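Local coordinates for D-isomer specific 2-hydroxyacid dehydrogenase family protein (Desulfovibrio vulgaris, PDB 5TX7), which probably interconverts D-2-hydroxy acids and the matching 2-keto acids, with NAD as hydride carrier, at residues A[144-149]-A[168-173]; A[152-157]-A[205-210]; A[209-214]-A[236-241]. All coordinates share one frame; numbering follows the deposited sequence.

Contact 1: A[144-149]-A[168-173]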
loop_
_atom_site.group_PDB
_atom_site.type_symbol
_atom_site.label_atom_id
_atom_site.label_comp_id
_atom_site.label_asym_id
_atom_site.label_seq_id
_atom_site.Cartn_x
_atom_site.Cartn_y
_atom_site.Cartn_z
ATOM N N GLU A 144 -2.766 11.983 -1.609
ATOM C CA GLU A 144 -1.832 12.261 -2.699
ATOM C C GLU A 144 -1.746 11.032 -3.599
ATOM O O GLU A 144 -1.623 9.900 -3.141
ATOM C CB GLU A 144 -0.461 12.683 -2.159
ATOM C CG GLU A 144 0.235 13.762 -2.986
ATOM C CD GLU A 144 1.537 14.274 -2.366
ATOM O OE1 GLU A 144 1.602 14.443 -1.133
ATOM O OE2 GLU A 144 2.505 14.533 -3.117
ATOM N N GLU A 145 -1.827 11.303 -4.894
ATOM C CA GLU A 145 -1.836 10.292 -5.933
ATOM C C GLU A 145 -0.407 10.164 -6.425
ATOM O O GLU A 145 0.297 11.174 -6.522
ATOM C CB GLU A 145 -2.732 10.774 -7.061
ATOM C CG GLU A 145 -3.566 9.712 -7.730
ATOM C CD GLU A 145 -4.446 10.310 -8.829
ATOM O OE1 GLU A 145 -3.968 10.336 -9.982
ATOM O OE2 GLU A 145 -5.583 10.790 -8.548
ATOM N N LEU A 146 0.027 8.942 -6.733
ATOM C CA LEU A 146 1.362 8.749 -7.323
ATOM C C LEU A 146 1.399 9.029 -8.825
ATOM O O LEU A 146 2.481 9.238 -9.371
ATOM C CB LEU A 146 1.883 7.355 -7.020
ATOM C CG LEU A 146 2.014 7.033 -5.522
ATOM C CD1 LEU A 146 2.402 5.587 -5.307
ATOM C CD2 LEU A 146 3.020 7.928 -4.810
ATOM N N THR A 147 0.243 9.110 -9.479
ATOM C CA THR A 147 0.172 9.303 -10.927
ATOM C C THR A 147 0.921 10.525 -11.379
ATOM O O THR A 147 0.763 11.584 -10.798
ATOM C CB THR A 147 -1.275 9.438 -11.419
ATOM O OG1 THR A 147 -2.067 8.442 -10.778
ATOM C CG2 THR A 147 -1.371 9.216 -12.923
ATOM N N GLY A 148 1.765 10.342 -12.393
ATOM C CA GLY A 148 2.593 11.406 -12.939
ATOM C C GLY A 148 3.834 11.803 -12.145
ATOM O O GLY A 148 4.616 12.612 -12.629
ATOM N N LYS A 149 4.024 11.254 -10.948
ATOM C CA LYS A 149 5.269 11.455 -10.213
ATOM C C LYS A 149 6.389 10.582 -10.797
ATOM O O LYS A 149 6.121 9.586 -11.460
ATOM C CB LYS A 149 5.107 11.126 -8.723
ATOM C CG LYS A 149 4.123 11.969 -7.931
ATOM C CD LYS A 149 4.369 11.744 -6.433
ATOM C CE LYS A 149 3.572 12.644 -5.496
ATOM N NZ LYS A 149 3.313 14.027 -6.002
ATOM N N ASN A 168 5.589 1.846 -12.398
ATOM C CA ASN A 168 5.002 2.011 -13.716
ATOM C C ASN A 168 3.493 1.761 -13.702
ATOM O O ASN A 168 2.726 2.568 -14.204
ATOM C CB ASN A 168 5.661 1.098 -14.735
ATOM C CG ASN A 168 4.946 1.139 -16.085
ATOM O OD1 ASN A 168 5.087 2.105 -16.844
ATOM N ND2 ASN A 168 4.156 0.105 -16.375
ATOM N N ALA A 169 3.080 0.655 -13.091
ATOM C CA ALA A 169 1.668 0.292 -13.046
ATOM C C ALA A 169 0.821 1.294 -12.259
ATOM O O ALA A 169 -0.343 1.477 -12.556
ATOM C CB ALA A 169 1.509 -1.092 -12.474
ATOM N N LEU A 170 1.411 1.959 -11.267
ATOM C CA LEU A 170 0.732 3.051 -10.568
ATOM C C LEU A 170 0.749 4.396 -11.341
ATOM O O LEU A 170 0.409 5.430 -10.768
ATOM C CB LEU A 170 1.368 3.259 -9.187
ATOM C CG LEU A 170 1.212 2.114 -8.200
ATOM C CD1 LEU A 170 2.323 2.204 -7.182
ATOM C CD2 LEU A 170 -0.145 2.113 -7.511
ATOM N N GLY A 171 1.177 4.402 -12.602
ATOM C CA GLY A 171 1.242 5.628 -13.410
ATOM C C GLY A 171 2.428 6.553 -13.169
ATOM O O GLY A 171 2.369 7.711 -13.549
ATOM N N MET A 172 3.496 6.050 -12.549
ATOM C CA MET A 172 4.688 6.850 -12.294
ATOM C C MET A 172 5.681 6.690 -13.443
ATOM O O MET A 172 5.741 5.647 -14.089
ATOM C CB MET A 172 5.385 6.431 -10.994
ATOM C CG MET A 172 4.510 6.398 -9.771
ATOM S SD MET A 172 5.334 5.914 -8.242
ATOM C CE MET A 172 6.195 7.462 -7.923
ATOM N N ASN A 173 6.465 7.736 -13.673
ATOM C CA ASN A 173 7.633 7.645 -14.514
ATOM C C ASN A 173 8.691 7.003 -13.661
ATOM O O ASN A 173 8.690 7.185 -12.444
ATOM C CB ASN A 173 8.111 9.020 -14.946
ATOM C CG ASN A 173 7.030 9.801 -15.649
ATOM O OD1 ASN A 173 6.661 9.472 -16.745
ATOM N ND2 ASN A 173 6.521 10.832 -15.026
#
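The N-H of Gly148 approaches the carbonyl of Gly171 from above its plane, 42° out of it, yet the bond is nearly straight, with Gly148 N 2.9 Å from Gly171 O. A second backbone bond, bent at its hydrogen, joins Asn173 N to Lys149 O at 2.9 Å, the donor lying much closer to the plane of the Lys149 carbonyl. Two carboxylates are each met on the anti side of one oxygen: Thr147 OG1 sits 2.8 Å from Glu145 OE1 and 22° out of the plane, and Lys149 NZ makes a salt bridge of 3.0 Å with Glu144 OE2. Through the Gly148 to Gly171 bond the type II turn from Leu146 to Lys149 is tied to the end of helix 158-169, where Gly171, with its positive phi, is the C-prime residue of a Schellman motif. The contact lies within the first beta-alpha-beta unit of the Rossmann-type domain, at the end of the sheet where strands 150-154 and 173-177 begin. Alongside the backbone bonds the packing is apolar. Leu146 CD1 lies 3.9 Å from Leu170 CD1, the two side chains running alongside each other, and Leu146 CB meets Met172 CG. Folding of the Met172 chain at chi3 (76°) brings its CE to 3.9 Å from Lys149 CB. Leu111, Leu112 and Cys115 of helix 100-116 pack on Leu146, whose backbone N donates to Gln105 OE1 of the second subunit.

Contact 2: A[152-157]-A[205-210]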
loop_
_atom_site.group_PDB
_atom_site.type_symbol
_atom_site.label_atom_id
_atom_site.label_comp_id
_atom_site.label_asym_id
_atom_site.label_seq_id
_atom_site.Cartn_x
_atom_site.Cartn_y
_atom_site.Cartn_z
ATOM N N GLY A 152 12.538 7.459 -8.643
ATOM C CA GLY A 152 13.973 7.327 -8.856
ATOM C C GLY A 152 14.455 6.162 -8.029
ATOM O O GLY A 152 14.238 6.130 -6.819
ATOM N N ILE A 153 15.098 5.201 -8.680
ATOM C CA ILE A 153 15.483 3.934 -8.059
ATOM C C ILE A 153 17.006 3.857 -8.049
ATOM O O ILE A 153 17.627 3.750 -9.101
ATOM C CB ILE A 153 14.851 2.752 -8.833
ATOM C CG1 ILE A 153 13.328 2.862 -8.763
ATOM C CG2 ILE A 153 15.320 1.408 -8.299
ATOM C CD1 ILE A 153 12.588 1.859 -9.616
ATOM N N VAL A 154 17.586 3.933 -6.858
ATOM C CA VAL A 154 19.031 3.900 -6.661
ATOM C C VAL A 154 19.445 2.450 -6.479
ATOM O O VAL A 154 19.290 1.885 -5.406
ATOM C CB VAL A 154 19.440 4.752 -5.423
ATOM C CG1 VAL A 154 20.945 4.730 -5.200
ATOM C CG2 VAL A 154 18.968 6.191 -5.593
ATOM N N GLY A 155 19.966 1.849 -7.546
ATOM C CA GLY A 155 20.353 0.421 -7.551
ATOM C C GLY A 155 19.269 -0.364 -8.268
ATOM O O GLY A 155 18.102 -0.245 -7.916
ATOM N N PHE A 156 19.640 -1.135 -9.293
ATOM C CA PHE A 156 18.654 -1.747 -10.196
ATOM C C PHE A 156 18.901 -3.244 -10.355
ATOM O O PHE A 156 18.873 -3.794 -11.465
ATOM C CB PHE A 156 18.649 -1.003 -11.546
ATOM C CG PHE A 156 17.310 -0.985 -12.252
ATOM C CD1 PHE A 156 16.128 -0.665 -11.563
ATOM C CD2 PHE A 156 17.230 -1.231 -13.629
ATOM C CE1 PHE A 156 14.913 -0.636 -12.228
ATOM C CE2 PHE A 156 16.024 -1.181 -14.289
ATOM C CZ PHE A 156 14.855 -0.892 -13.590
ATOM N N GLY A 157 19.115 -3.908 -9.220
ATOM C CA GLY A 157 19.037 -5.367 -9.128
ATOM C C GLY A 157 17.579 -5.805 -9.110
ATOM O O GLY A 157 16.690 -5.041 -9.484
ATOM N N VAL A 205 12.273 8.847 -4.144
ATOM C CA VAL A 205 13.524 8.138 -4.268
ATOM C C VAL A 205 13.463 6.910 -3.383
ATOM O O VAL A 205 13.207 7.056 -2.199
ATOM C CB VAL A 205 14.707 9.005 -3.781
ATOM C CG1 VAL A 205 15.988 8.177 -3.706
ATOM C CG2 VAL A 205 14.934 10.142 -4.744
ATOM N N SER A 206 13.758 5.730 -3.945
ATOM C CA SER A 206 13.885 4.510 -3.175
ATOM C C SER A 206 15.266 3.873 -3.318
ATOM O O SER A 206 15.756 3.710 -4.432
ATOM C CB SER A 206 12.832 3.512 -3.616
ATOM O OG SER A 206 12.805 2.399 -2.715
ATOM N N LEU A 207 15.868 3.462 -2.195
ATOM C CA LEU A 207 17.239 2.935 -2.170
ATOM C C LEU A 207 17.287 1.417 -2.229
ATOM O O LEU A 207 16.612 0.734 -1.453
ATOM C CB LEU A 207 17.966 3.414 -0.912
ATOM C CG LEU A 207 18.023 4.935 -0.690
ATOM C CD1 LEU A 207 18.947 5.241 0.485
ATOM C CD2 LEU A 207 18.464 5.716 -1.925
ATOM N N HIS A 208 18.092 0.891 -3.155
ATOM C CA HIS A 208 18.182 -0.554 -3.416
ATOM C C HIS A 208 19.596 -1.004 -3.787
ATOM O O HIS A 208 19.776 -1.887 -4.629
ATOM C CB HIS A 208 17.199 -0.936 -4.528
ATOM C CG HIS A 208 15.785 -0.642 -4.176
ATOM N ND1 HIS A 208 15.069 -1.446 -3.320
ATOM C CD2 HIS A 208 14.986 0.408 -4.471
ATOM C CE1 HIS A 208 13.869 -0.934 -3.136
ATOM N NE2 HIS A 208 13.794 0.196 -3.826
ATOM N N CYS A 209 20.582 -0.405 -3.129
ATOM C CA CYS A 209 21.990 -0.626 -3.427
ATOM C C CYS A 209 22.722 -1.130 -2.184
ATOM O O CYS A 209 22.310 -0.849 -1.051
ATOM C CB CYS A 209 22.653 0.657 -3.942
ATOM S SG CYS A 209 22.498 2.111 -2.868
ATOM N N PRO A 210 23.810 -1.897 -2.389
ATOM C CA PRO A 210 24.561 -2.359 -1.222
ATOM C C PRO A 210 25.350 -1.224 -0.568
ATOM O O PRO A 210 25.684 -0.243 -1.242
ATOM C CB PRO A 210 25.486 -3.443 -1.786
ATOM C CG PRO A 210 25.491 -3.273 -3.263
ATOM C CD PRO A 210 24.423 -2.308 -3.664
#
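Val154 is the main bump of this contact, its two methyls settling among side chains of segment 205-210. CG2 of Val154, beside its own backbone N, rests against the notch formed by Leu207 CD2 at 3.7 Å and Val205 CG1 at 4.0 Å. The other branch, Val154 CG1, stands anti to the backbone N (chi1 180°) and reaches forward to Cys209 SG at 3.8 Å. Leu195 and Leu198 of helix 195-201 close over the same face. On the opposite face Ile153 CG2 touches His208 CD2 obliquely, while the imidazole turns back toward Ser206, where His208 NE2 and Ser206 OG share a hydrogen bond of 2.7 Å; Val163 of helix 158-169 packs against both Ile153 and His208. Beyond the paired strands Gly155, at positive phi, offers no side chain, and its CA comes to 4.3 Å from Cys209 CB. Strands 150-154 and 204-207 are adjacent and parallel in the Rossmann-type sheet, and Gly155 and Gly157 fit its GxGxxG pattern, consistent with a turn that passes under the NAD pyrophosphate. Three backbone hydrogen bonds hold the register: Ser206 N to Gly152 O, Val154 N to Ser206 O at 3.0 Å, and His208 N to Val154 O, which continues the ladder past the strand. The six backbone atoms of these bonds thereby satisfy one another, Val154 meets aliphatic methyls and the Cys209 sulfur, and the other face pairs a hydroxyl with an imidazole.

Contact 3: A[209-214]-A[236-241]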
loop_
_atom_site.group_PDB
_atom_site.type_symbol
_atom_site.label_atom_id
_atom_site.label_comp_id
_atom_site.label_asym_id
_atom_site.label_seq_id
_atom_site.Cartn_x
_atom_site.Cartn_y
_atom_site.Cartn_z
ATOM N N CYS A 209 20.582 -0.405 -3.129
ATOM C CA CYS A 209 21.990 -0.626 -3.427
ATOM C C CYS A 209 22.722 -1.130 -2.184
ATOM O O CYS A 209 22.310 -0.849 -1.051
ATOM C CB CYS A 209 22.653 0.657 -3.942
ATOM S SG CYS A 209 22.498 2.111 -2.868
ATOM N N PRO A 210 23.810 -1.897 -2.389
ATOM C CA PRO A 210 24.561 -2.359 -1.222
ATOM C C PRO A 210 25.350 -1.224 -0.568
ATOM O O PRO A 210 25.684 -0.243 -1.242
ATOM C CB PRO A 210 25.486 -3.443 -1.786
ATOM C CG PRO A 210 25.491 -3.273 -3.263
ATOM C CD PRO A 210 24.423 -2.308 -3.664
ATOM N N LEU A 211 25.613 -1.355 0.732
ATOM C CA LEU A 211 26.453 -0.400 1.450
ATOM C C LEU A 211 27.924 -0.741 1.208
ATOM O O LEU A 211 28.351 -1.860 1.455
ATOM C CB LEU A 211 26.144 -0.416 2.954
ATOM C CG LEU A 211 26.913 0.565 3.855
ATOM C CD1 LEU A 211 26.582 2.005 3.489
ATOM C CD2 LEU A 211 26.595 0.299 5.317
ATOM N N THR A 212 28.669 0.236 0.697
ATOM C CA THR A 212 30.102 0.128 0.421
ATOM C C THR A 212 30.732 1.455 0.830
ATOM O O THR A 212 30.010 2.376 1.221
ATOM C CB THR A 212 30.371 -0.119 -1.085
ATOM O OG1 THR A 212 29.832 0.961 -1.867
ATOM C CG2 THR A 212 29.755 -1.440 -1.534
ATOM N N PRO A 213 32.072 1.559 0.764
ATOM C CA PRO A 213 32.720 2.874 0.867
ATOM C C PRO A 213 32.127 3.939 -0.072
ATOM O O PRO A 213 31.878 5.060 0.373
ATOM C CB PRO A 213 34.175 2.575 0.484
ATOM C CG PRO A 213 34.390 1.154 0.898
ATOM C CD PRO A 213 33.052 0.456 0.864
ATOM N N GLU A 214 31.887 3.569 -1.337
ATOM C CA GLU A 214 31.363 4.484 -2.373
ATOM C C GLU A 214 29.949 4.993 -2.112
ATOM O O GLU A 214 29.622 6.120 -2.486
ATOM C CB GLU A 214 31.386 3.817 -3.754
ATOM N N THR A 236 14.657 0.872 2.405
ATOM C CA THR A 236 14.553 -0.492 2.901
ATOM C C THR A 236 15.891 -1.243 2.722
ATOM O O THR A 236 15.936 -2.468 2.888
ATOM C CB THR A 236 13.487 -1.264 2.108
ATOM O OG1 THR A 236 13.827 -1.228 0.721
ATOM C CG2 THR A 236 12.117 -0.643 2.280
ATOM N N ALA A 237 16.968 -0.515 2.398
ATOM C CA ALA A 237 18.263 -1.091 2.110
ATOM C C ALA A 237 19.191 -1.104 3.361
ATOM O O ALA A 237 19.184 -2.064 4.110
ATOM C CB ALA A 237 18.889 -0.336 0.952
ATOM N N ARG A 238 19.986 -0.052 3.567
ATOM C CA ARG A 238 20.976 -0.000 4.655
ATOM C C ARG A 238 20.983 1.395 5.273
ATOM O O ARG A 238 21.006 2.394 4.558
ATOM C CB ARG A 238 22.380 -0.327 4.139
ATOM C CG ARG A 238 22.553 -1.714 3.511
ATOM C CD ARG A 238 22.359 -2.861 4.491
ATOM N NE ARG A 238 23.181 -2.703 5.686
ATOM C CZ ARG A 238 24.489 -2.971 5.773
ATOM N NH1 ARG A 238 25.183 -3.439 4.730
ATOM N NH2 ARG A 238 25.113 -2.773 6.934
ATOM N N GLY A 239 20.962 1.455 6.600
ATOM C CA GLY A 239 20.946 2.721 7.347
ATOM C C GLY A 239 22.023 3.733 6.988
ATOM O O GLY A 239 21.709 4.882 6.709
ATOM N N PRO A 240 23.295 3.310 6.958
ATOM C CA PRO A 240 24.383 4.235 6.612
ATOM C C PRO A 240 24.397 4.781 5.179
ATOM O O PRO A 240 25.264 5.585 4.848
ATOM C CB PRO A 240 25.661 3.419 6.914
ATOM C CG PRO A 240 25.242 2.403 7.903
ATOM C CD PRO A 240 23.818 2.048 7.517
ATOM N N LEU A 241 23.455 4.377 4.338
ATOM C CA LEU A 241 23.237 5.048 3.058
ATOM C C LEU A 241 22.787 6.510 3.219
ATOM O O LEU A 241 22.950 7.298 2.295
ATOM C CB LEU A 241 22.235 4.261 2.196
ATOM C CG LEU A 241 22.645 2.876 1.727
ATOM C CD1 LEU A 241 21.504 2.234 0.964
ATOM C CD2 LEU A 241 23.882 2.936 0.853
HETATM O O HOH W 1 24.473 -4.011 1.693
#
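Leu211 reaches across to Arg238, Pro240 and Leu241. Its CG stands anti to the backbone N (chi1 -178°), which sends the isobutyl group toward the other loop, where Leu211 CD2 comes 3.6 Å from Pro240 CG, the Leu211 and Pro240 side chains crossing at about a right angle. Leu241 runs past Leu211 in the opposite sense, its CD2 3.9 Å from Leu211 CD1. The other methyl of Leu241, CD1, lies 3.8 Å from Cys209 O and also touches Cys209 SG. Both loops leave the C-terminal ends of adjacent parallel strands, 204-207 and 231-235, the end of a Rossmann-type sheet at which the dinucleotide is normally bound. Arg238 lies in an Asn-Thr-Ala-Arg-Gly run matching a family signature; in relatives its arginine contacts the substrate, and Arg238 probably corresponds to it. Asn235 holds the backbone there, bonding to Ala237 N and Arg238 O. Leu211 CD2 also lies over one face of the Arg238 guanidinium, offset toward its rim, with Leu211 CB 3.6 Å from Arg238 NH1. Bends at chi2 and chi3 fold the arginine back over the leucine. Water 1 sits at the guanidinium edge, in its plane, accepting from Arg238 NH1 at 3.2 Å and from Leu211 N at 3.0 Å.

All three contacts belong to the seven-stranded parallel sheet of the NAD-binding domain and the loops around it. Contact 1 lies where strand 150-154 begins and helix 158-169 ends; contact 2, about 17 Å away between centres, pairs the far part of that strand with strand 204-207, so the segments of the two alternate along the chain. Contact 3 follows directly, sharing Cys209 and Pro210 with contact 2, its centre about 10 Å away, and joins the loops after strands 204-207 and 231-235. Contacts 1 and 3, about 26 Å apart between centres, do not touch. The series thus runs from the subunit interface to the C-terminal end of the strands, where NAD is probably bound.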